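Local coordinates for cystathionine beta-lyases/cystathionine gamma-synthases (PDB 5X5H), which probably makes L,L-cystathionine and succinate from O-succinyl-L-homoserine and L-cysteine with the help of pyridoxal 5'-phosphate, at residues 258-263 / 367-372. Numbering follows the deposited sequence.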
loop_
_atom_site.group_PDB
_atom_site.type_symbol
_atom_site.label_atom_id
_atom_site.label_comp_id
_atom_site.label_asym_id
_atom_site.label_seq_id
_atom_site.Cartn_x
_atom_site.Cartn_y
_atom_site.Cartn_z
ATOM N N MET A 258 -23.179 4.789 -7.835
ATOM C CA MET A 258 -24.137 4.212 -8.804
ATOM C C MET A 258 -25.296 5.157 -9.058
ATOM O O MET A 258 -25.765 5.216 -10.207
ATOM C CB MET A 258 -24.536 2.850 -8.356
ATOM C CG MET A 258 -25.385 2.107 -9.411
ATOM S SD MET A 258 -24.579 1.846 -11.047
ATOM C CE MET A 258 -23.952 0.197 -10.883
ATOM N N ASP A 259 -25.776 5.880 -8.067
ATOM C CA ASP A 259 -26.886 6.787 -8.342
ATOM C C ASP A 259 -26.433 7.852 -9.358
ATOM O O ASP A 259 -27.222 8.197 -10.258
ATOM C CB ASP A 259 -27.373 7.431 -7.112
ATOM C CG ASP A 259 -28.412 6.556 -6.422
ATOM O OD1 ASP A 259 -29.224 5.902 -7.099
ATOM O OD2 ASP A 259 -28.512 6.745 -5.247
ATOM N N ARG A 260 -25.205 8.323 -9.326
ATOM C CA ARG A 260 -24.697 9.310 -10.255
ATOM C C ARG A 260 -24.435 8.642 -11.604
ATOM O O ARG A 260 -24.733 9.229 -12.666
ATOM C CB ARG A 260 -23.478 10.010 -9.715
ATOM C CG ARG A 260 -22.971 11.174 -10.566
ATOM C CD ARG A 260 -23.932 12.315 -10.665
ATOM N NE ARG A 260 -24.381 12.858 -9.338
ATOM C CZ ARG A 260 -23.874 13.858 -8.605
ATOM N NH1 ARG A 260 -22.886 14.572 -9.000
ATOM N NH2 ARG A 260 -24.404 14.126 -7.392
ATOM N N HIS A 261 -23.874 7.453 -11.638
ATOM C CA HIS A 261 -23.662 6.743 -12.912
ATOM C C HIS A 261 -25.049 6.618 -13.622
ATOM O O HIS A 261 -25.133 6.803 -14.852
ATOM C CB HIS A 261 -23.191 5.305 -12.648
ATOM C CG HIS A 261 -21.761 5.121 -12.269
ATOM N ND1 HIS A 261 -20.737 5.437 -13.108
ATOM C CD2 HIS A 261 -21.210 4.583 -11.121
ATOM C CE1 HIS A 261 -19.602 5.107 -12.469
ATOM N NE2 HIS A 261 -19.861 4.605 -11.276
ATOM N N CYS A 262 -26.081 6.239 -12.913
ATOM C CA CYS A 262 -27.404 5.983 -13.526
ATOM C C CYS A 262 -28.018 7.328 -13.936
ATOM O O CYS A 262 -28.534 7.415 -15.068
ATOM C CB CYS A 262 -28.311 5.325 -12.539
ATOM S SG CYS A 262 -27.903 3.582 -12.218
ATOM N N ASP A 263 -27.921 8.361 -13.113
ATOM C CA ASP A 263 -28.387 9.714 -13.520
ATOM C C ASP A 263 -27.729 10.076 -14.843
ATOM O O ASP A 263 -28.399 10.623 -15.756
ATOM C CB ASP A 263 -28.133 10.763 -12.470
ATOM C CG ASP A 263 -29.036 10.645 -11.215
ATOM O OD1 ASP A 263 -29.998 9.879 -11.175
ATOM O OD2 ASP A 263 -28.648 11.399 -10.250
ATOM N N ILE A 367 -20.326 5.007 -18.465
ATOM C CA ILE A 367 -20.579 6.363 -18.105
ATOM C C ILE A 367 -20.145 6.510 -16.642
ATOM O O ILE A 367 -20.711 5.794 -15.818
ATOM C CB ILE A 367 -22.034 6.763 -18.313
ATOM C CG1 ILE A 367 -22.445 6.660 -19.820
ATOM C CG2 ILE A 367 -22.331 8.153 -17.772
ATOM C CD1 ILE A 367 -21.784 7.633 -20.661
ATOM N N GLY A 368 -19.195 7.406 -16.416
ATOM C CA GLY A 368 -18.676 7.691 -15.039
ATOM C C GLY A 368 -19.498 8.691 -14.310
ATOM O O GLY A 368 -20.671 8.942 -14.654
ATOM N N ILE A 369 -18.857 9.313 -13.320
ATOM C CA ILE A 369 -19.513 10.256 -12.429
ATOM C C ILE A 369 -19.114 11.651 -12.633
ATOM O O ILE A 369 -19.373 12.556 -11.788
ATOM C CB ILE A 369 -19.503 9.853 -10.920
ATOM C CG1 ILE A 369 -18.081 9.893 -10.372
ATOM C CG2 ILE A 369 -20.106 8.492 -10.729
ATOM C CD1 ILE A 369 -18.019 9.644 -8.871
ATOM N N GLU A 370 -18.454 11.984 -13.738
ATOM C CA GLU A 370 -18.186 13.361 -14.119
ATOM C C GLU A 370 -19.475 14.149 -14.289
ATOM O O GLU A 370 -20.542 13.591 -14.360
ATOM C CB GLU A 370 -17.321 13.433 -15.431
ATOM C CG GLU A 370 -15.975 12.670 -15.356
ATOM C CD GLU A 370 -16.030 11.284 -15.968
ATOM O OE1 GLU A 370 -17.107 10.643 -15.997
ATOM O OE2 GLU A 370 -14.942 10.775 -16.319
ATOM N N ASP A 371 -19.292 15.466 -14.395
ATOM C CA ASP A 371 -20.514 16.319 -14.576
ATOM C C ASP A 371 -21.191 15.988 -15.911
ATOM O O ASP A 371 -20.485 15.956 -16.962
ATOM C CB ASP A 371 -20.123 17.790 -14.466
ATOM C CG ASP A 371 -19.774 18.141 -13.041
ATOM O OD1 ASP A 371 -20.704 18.404 -12.277
ATOM O OD2 ASP A 371 -18.596 18.052 -12.736
ATOM N N ILE A 372 -22.520 15.847 -15.908
ATOM C CA ILE A 372 -23.246 15.538 -17.146
ATOM C C ILE A 372 -23.034 16.528 -18.212
ATOM O O ILE A 372 -22.984 16.143 -19.367
ATOM C CB ILE A 372 -24.739 15.314 -16.772
ATOM C CG1 ILE A 372 -25.490 14.746 -18.034
ATOM C CG2 ILE A 372 -25.471 16.483 -16.188
ATOM C CD1 ILE A 372 -24.985 13.478 -18.590
HETATM O O HOH W 1 -21.602 14.414 -11.449
#
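I369 lays its CG2 methyl over the imidazole of H261, 3.8 Å from the ring centroid and 6° off the ring normal, a CH-pi contact. At the ring's edge H261 ND1 donates to I367 O (2.7 Å). The bond is bent, at 154°, and meets a lone pair in the carbonyl plane, the oxygen lying a little out of the ring plane. Bond and methyl set the rotation of the ring, and Y205 meets it edge-to-face. G368 CA, 3.6 Å from H261 ND1, passes beside the same edge. One residue earlier in the helix, R260 has CG anti to its backbone N (chi1 -174°), which brings CG to 3.7 Å from I369 CB, the two side chains crossing nearly at right angles. The arginine bends at chi2 and chi3, and NH1 reaches a water (2.8 Å) in the guanidinium plane that is also hydrogen-bonded to I369 O. N264 donates from ND2 to G368 O and E370 O. R260 packs on V256 and I369 on K252 of the second subunit. The buried contact pins the loop between strand 362-366 and helix 372-384 against helix 254-273, at the subunit interface in the C-terminal part of a fold type I PLP enzyme.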